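Local coordinates for protein 2-hydroxyhepta-2,4-diene-1,7-dioate isomerase (Corynebacterium glutamicum, PDB 4DBF) that binds magnesium and probably acts as a lyase or isomerase of the fumarylacetoacetate hydrolase (FAH) family, with oxaloacetate decarboxylation as its likely activity, at residues 124-138 with 258-271. Residues are numbered along the deposited sequence; the frame is centred on the assembly and turned at random.
Sequences IRIPSFATKVEFEGE and SPAGTEAMVDGDYI. With MG (magnesium ion), chain C.
S258 reaches the magnesium site of this FAH-family enzyme at second-shell distance: its OG sits 3.2 Å from CB of E136 and takes a hydrogen bond from a water on the metal. That hydroxyl in turn donates to the carbonyl O of P259. The magnesium ion itself is held by OE1 of E136 and OE2 of E138, with D167 and three waters completing the six ligands. At T262 the two segments are tied twice. Its backbone N gives a hydrogen bond of 3.0 Å to OE1 of E134, arriving from above the carboxylate plane, while OG1, turned there by a chi1 of 58°, donates to the carbonyl O of F135 at 2.7 Å. CB of T262 makes a CH-pi contact over one face of the F135 ring. The side chain of E263 leaves the backbone away from segment 124-138, and its OE1 forms a salt bridge with K223. M265 N then makes a 2.8 Å hydrogen bond to V133 O, and a water links M265 O to V133 N. The bend of M265 at chi3 brings CE to CG1 of V133, while CG, placed before the bend, lies at the F135 edge near the ring plane, SD making an oblique Met-aromatic contact. Beyond the type II turn V266–D269, I271 lays CD1 on the other ring face, 3.5 Å from the centroid in a CH-pi contact, and its CG2 meets CD1 of I124. R171 makes salt bridges to the carboxylates of E134 and E136. Strand 159-170 packs against V133, F135 and I271, strand 209-216 touches F135, and strand 279-287 runs between 124-126 and 270-275 in the five-stranded sheet.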
loop_
_atom_site.group_PDB
_atom_site.type_symbol
_atom_site.label_atom_id
_atom_site.label_comp_id
_atom_site.label_asym_id
_atom_site.label_seq_id
_atom_site.Cartn_x
_atom_site.Cartn_y
_atom_site.Cartn_z
ATOM N N ILE A 124 5.995 18.369 -6.449
ATOM C CA ILE A 124 4.951 17.974 -5.552
ATOM C C ILE A 124 3.685 18.680 -6.037
ATOM O O ILE A 124 3.581 19.855 -5.967
ATOM C CB ILE A 124 5.260 18.429 -4.122
ATOM C CG1 ILE A 124 6.492 17.726 -3.584
ATOM C CG2 ILE A 124 4.077 18.208 -3.230
ATOM C CD1 ILE A 124 7.110 18.383 -2.394
ATOM N N ARG A 125 2.736 17.944 -6.540
ATOM C CA ARG A 125 1.564 18.552 -7.151
ATOM C C ARG A 125 0.349 18.547 -6.239
ATOM O O ARG A 125 -0.283 17.564 -6.054
ATOM C CB ARG A 125 1.243 17.898 -8.480
ATOM C CG ARG A 125 2.449 17.765 -9.368
ATOM C CD ARG A 125 2.166 16.973 -10.606
ATOM N NE ARG A 125 1.541 17.836 -11.564
ATOM C CZ ARG A 125 0.273 17.800 -11.907
ATOM N NH1 ARG A 125 -0.540 16.930 -11.398
ATOM N NH2 ARG A 125 -0.173 18.650 -12.781
ATOM N N ILE A 126 0.029 19.698 -5.719
ATOM C CA ILE A 126 -1.037 19.828 -4.772
ATOM C C ILE A 126 -2.399 20.045 -5.394
ATOM O O ILE A 126 -2.627 21.040 -5.980
ATOM C CB ILE A 126 -0.756 20.990 -3.834
ATOM C CG1 ILE A 126 0.564 20.808 -3.139
ATOM C CG2 ILE A 126 -1.870 21.144 -2.832
ATOM C CD1 ILE A 126 1.117 22.070 -2.584
ATOM N N PRO A 127 -3.318 19.122 -5.242
ATOM C CA PRO A 127 -4.677 19.370 -5.724
ATOM C C PRO A 127 -5.423 20.419 -4.916
ATOM O O PRO A 127 -5.071 20.735 -3.825
ATOM C CB PRO A 127 -5.359 18.035 -5.624
ATOM C CG PRO A 127 -4.456 17.173 -4.869
ATOM C CD PRO A 127 -3.212 17.863 -4.531
ATOM N N SER A 128 -6.450 20.972 -5.514
ATOM C CA SER A 128 -7.117 22.123 -4.941
ATOM C C SER A 128 -7.784 21.845 -3.618
ATOM O O SER A 128 -7.857 22.690 -2.816
ATOM C CB SER A 128 -8.136 22.682 -5.907
ATOM O OG SER A 128 -9.120 21.743 -6.169
ATOM N N PHE A 129 -8.254 20.639 -3.428
ATOM C CA PHE A 129 -8.933 20.264 -2.217
ATOM C C PHE A 129 -8.004 19.918 -1.088
ATOM O O PHE A 129 -8.445 19.581 -0.025
ATOM C CB PHE A 129 -9.865 19.098 -2.464
ATOM C CG PHE A 129 -9.192 17.906 -3.005
ATOM C CD1 PHE A 129 -8.709 16.931 -2.175
ATOM C CD2 PHE A 129 -9.017 17.769 -4.345
ATOM C CE1 PHE A 129 -8.079 15.831 -2.678
ATOM C CE2 PHE A 129 -8.392 16.670 -4.860
ATOM C CZ PHE A 129 -7.914 15.706 -4.026
ATOM N N ALA A 130 -6.711 19.977 -1.359
ATOM C CA ALA A 130 -5.698 19.634 -0.388
ATOM C C ALA A 130 -5.030 20.892 0.090
ATOM O O ALA A 130 -4.314 21.497 -0.641
ATOM C CB ALA A 130 -4.654 18.696 -0.983
ATOM N N THR A 131 -5.276 21.259 1.325
ATOM C CA THR A 131 -4.855 22.526 1.857
ATOM C C THR A 131 -4.077 22.353 3.139
ATOM O O THR A 131 -4.090 21.320 3.735
ATOM C CB THR A 131 -6.069 23.454 2.083
ATOM O OG1 THR A 131 -6.999 22.848 2.956
ATOM C CG2 THR A 131 -6.759 23.739 0.806
ATOM N N LYS A 132 -3.385 23.387 3.535
ATOM C CA LYS A 132 -2.395 23.302 4.566
ATOM C C LYS A 132 -1.446 22.106 4.387
ATOM O O LYS A 132 -1.323 21.310 5.259
ATOM C CB LYS A 132 -2.996 23.309 5.956
ATOM C CG LYS A 132 -1.972 23.683 6.990
ATOM C CD LYS A 132 -2.573 23.935 8.347
ATOM C CE LYS A 132 -1.522 23.918 9.416
ATOM N NZ LYS A 132 -2.146 24.018 10.738
ATOM N N VAL A 133 -0.786 22.047 3.241
ATOM C CA VAL A 133 0.131 20.979 2.902
ATOM C C VAL A 133 1.520 21.229 3.421
ATOM O O VAL A 133 2.188 22.125 2.985
ATOM C CB VAL A 133 0.182 20.769 1.400
ATOM C CG1 VAL A 133 1.167 19.712 1.023
ATOM C CG2 VAL A 133 -1.173 20.454 0.872
ATOM N N GLU A 134 1.927 20.418 4.370
ATOM C CA GLU A 134 3.237 20.524 4.983
ATOM C C GLU A 134 4.174 19.396 4.559
ATOM O O GLU A 134 3.748 18.361 4.188
ATOM C CB GLU A 134 3.128 20.556 6.510
ATOM C CG GLU A 134 2.282 21.699 7.023
ATOM C CD GLU A 134 2.251 21.849 8.523
ATOM O OE1 GLU A 134 2.639 20.966 9.244
ATOM O OE2 GLU A 134 1.845 22.899 8.968
ATOM N N PHE A 135 5.453 19.646 4.665
ATOM C CA PHE A 135 6.462 18.665 4.425
ATOM C C PHE A 135 6.895 18.064 5.741
ATOM O O PHE A 135 6.644 18.598 6.762
ATOM C CB PHE A 135 7.655 19.329 3.800
ATOM C CG PHE A 135 8.280 20.346 4.673
ATOM C CD1 PHE A 135 9.205 19.989 5.605
ATOM C CD2 PHE A 135 7.893 21.655 4.603
ATOM C CE1 PHE A 135 9.755 20.920 6.421
ATOM C CE2 PHE A 135 8.457 22.594 5.406
ATOM C CZ PHE A 135 9.388 22.220 6.315
ATOM N N GLU A 136 7.573 16.948 5.671
ATOM C CA GLU A 136 8.187 16.383 6.840
ATOM C C GLU A 136 9.428 15.653 6.379
ATOM O O GLU A 136 9.319 14.732 5.672
ATOM C CB GLU A 136 7.281 15.373 7.527
ATOM C CG GLU A 136 5.857 15.765 7.806
ATOM C CD GLU A 136 5.120 14.762 8.665
ATOM O OE1 GLU A 136 5.266 13.591 8.459
ATOM O OE2 GLU A 136 4.377 15.166 9.528
ATOM N N GLY A 137 10.591 16.086 6.793
ATOM C CA GLY A 137 11.797 15.380 6.463
ATOM C C GLY A 137 12.032 14.210 7.366
ATOM O O GLY A 137 12.028 14.361 8.535
ATOM N N GLU A 138 12.273 13.049 6.784
ATOM C CA GLU A 138 12.458 11.843 7.541
ATOM C C GLU A 138 13.552 10.961 7.030
ATOM O O GLU A 138 13.792 10.877 5.878
ATOM C CB GLU A 138 11.167 11.019 7.649
ATOM C CG GLU A 138 9.923 11.835 7.806
ATOM C CD GLU A 138 8.678 11.065 8.214
ATOM O OE1 GLU A 138 8.696 9.911 8.519
ATOM O OE2 GLU A 138 7.644 11.669 8.240
ATOM N N SER A 258 9.088 12.227 12.160
ATOM C CA SER A 258 9.473 13.644 12.166
ATOM C C SER A 258 8.623 14.367 13.210
ATOM O O SER A 258 7.598 13.836 13.643
ATOM C CB SER A 258 9.237 14.299 10.811
ATOM O OG SER A 258 7.884 14.434 10.517
ATOM N N PRO A 259 8.990 15.617 13.539
ATOM C CA PRO A 259 8.051 16.456 14.326
ATOM C C PRO A 259 6.789 16.523 13.521
ATOM O O PRO A 259 6.864 16.543 12.287
ATOM C CB PRO A 259 8.704 17.867 14.308
ATOM C CG PRO A 259 10.102 17.634 14.100
ATOM C CD PRO A 259 10.262 16.310 13.279
ATOM N N ALA A 260 5.645 16.571 14.193
ATOM C CA ALA A 260 4.312 16.534 13.594
ATOM C C ALA A 260 3.774 17.865 13.007
ATOM O O ALA A 260 2.617 17.919 12.534
ATOM C CB ALA A 260 3.345 16.039 14.616
ATOM N N GLY A 261 4.581 18.911 13.027
ATOM C CA GLY A 261 4.166 20.174 12.433
ATOM C C GLY A 261 5.309 21.006 11.925
ATOM O O GLY A 261 6.214 21.360 12.693
ATOM N N THR A 262 5.305 21.322 10.644
ATOM C CA THR A 262 6.382 22.133 10.115
ATOM C C THR A 262 5.963 23.507 9.542
ATOM O O THR A 262 5.935 24.470 10.271
ATOM C CB THR A 262 7.122 21.333 9.051
ATOM O OG1 THR A 262 6.189 20.957 8.019
ATOM C CG2 THR A 262 7.803 20.033 9.674
ATOM N N GLU A 263 5.626 23.585 8.268
ATOM C CA GLU A 263 5.217 24.846 7.656
ATOM C C GLU A 263 4.473 24.539 6.347
ATOM O O GLU A 263 4.931 23.710 5.538
ATOM C CB GLU A 263 6.415 25.780 7.371
ATOM C CG GLU A 263 6.080 27.096 6.574
ATOM C CD GLU A 263 5.525 28.247 7.442
ATOM O OE1 GLU A 263 5.885 28.381 8.650
ATOM O OE2 GLU A 263 4.731 29.042 6.882
ATOM N N ALA A 264 3.356 25.214 6.091
ATOM C CA ALA A 264 2.647 24.965 4.834
ATOM C C ALA A 264 3.426 25.415 3.584
ATOM O O ALA A 264 4.192 26.387 3.607
ATOM C CB ALA A 264 1.231 25.582 4.845
ATOM N N MET A 265 3.217 24.688 2.499
ATOM C CA MET A 265 3.913 24.923 1.255
ATOM C C MET A 265 2.838 25.295 0.266
ATOM O O MET A 265 1.738 24.720 0.312
ATOM C CB MET A 265 4.540 23.592 0.786
ATOM C CG MET A 265 5.606 23.110 1.683
ATOM S SD MET A 265 6.396 21.698 0.868
ATOM C CE MET A 265 5.190 20.482 0.673
ATOM N N VAL A 266 3.167 26.199 -0.662
ATOM C CA VAL A 266 2.263 26.620 -1.715
ATOM C C VAL A 266 2.921 26.624 -3.094
ATOM O O VAL A 266 4.149 26.512 -3.238
ATOM C CB VAL A 266 1.654 28.052 -1.457
ATOM C CG1 VAL A 266 0.825 28.100 -0.104
ATOM C CG2 VAL A 266 2.775 29.151 -1.523
ATOM N N ASP A 267 2.089 26.780 -4.120
ATOM C CA ASP A 267 2.563 26.755 -5.503
ATOM C C ASP A 267 3.701 27.747 -5.647
ATOM O O ASP A 267 3.608 28.825 -5.119
ATOM C CB ASP A 267 1.409 27.069 -6.434
ATOM C CG ASP A 267 1.871 27.334 -7.821
ATOM O OD1 ASP A 267 2.178 26.378 -8.554
ATOM O OD2 ASP A 267 1.970 28.528 -8.155
ATOM N N GLY A 268 4.805 27.356 -6.295
ATOM C CA GLY A 268 6.014 28.216 -6.349
ATOM C C GLY A 268 7.148 27.964 -5.361
ATOM O O GLY A 268 8.299 28.333 -5.645
ATOM N N ASP A 269 6.842 27.402 -4.181
ATOM C CA ASP A 269 7.851 27.143 -3.167
ATOM C C ASP A 269 8.796 26.076 -3.673
ATOM O O ASP A 269 8.548 25.400 -4.706
ATOM C CB ASP A 269 7.220 26.638 -1.829
ATOM C CG ASP A 269 6.398 27.720 -1.140
ATOM O OD1 ASP A 269 6.459 28.904 -1.644
ATOM O OD2 ASP A 269 5.704 27.422 -0.132
ATOM N N TYR A 270 9.868 25.902 -2.906
ATOM C CA TYR A 270 10.775 24.820 -3.150
ATOM C C TYR A 270 11.120 24.300 -1.773
ATOM O O TYR A 270 11.331 25.080 -0.864
ATOM C CB TYR A 270 12.053 25.309 -3.843
ATOM C CG TYR A 270 12.989 24.189 -4.268
ATOM C CD1 TYR A 270 12.821 23.527 -5.498
ATOM C CD2 TYR A 270 14.023 23.786 -3.443
ATOM C CE1 TYR A 270 13.699 22.462 -5.879
ATOM C CE2 TYR A 270 14.935 22.753 -3.838
ATOM C CZ TYR A 270 14.742 22.104 -5.042
ATOM O OH TYR A 270 15.631 21.118 -5.402
ATOM N N ILE A 271 11.199 22.980 -1.631
ATOM C CA ILE A 271 11.513 22.358 -0.348
ATOM C C ILE A 271 12.727 21.414 -0.451
ATOM O O ILE A 271 12.798 20.594 -1.346
ATOM C CB ILE A 271 10.227 21.616 0.263
ATOM C CG1 ILE A 271 10.537 20.965 1.617
ATOM C CG2 ILE A 271 9.642 20.514 -0.645
ATOM C CD1 ILE A 271 10.872 21.924 2.762
HETATM MG MG MG C . 5.634 11.517 8.952
HETATM O O HOH W 1 -0.615 24.462 1.477
HETATM O O HOH W 2 6.101 9.422 9.198
HETATM O O HOH W 3 6.396 12.213 10.715
HETATM O O HOH W 4 3.878 11.156 9.973
#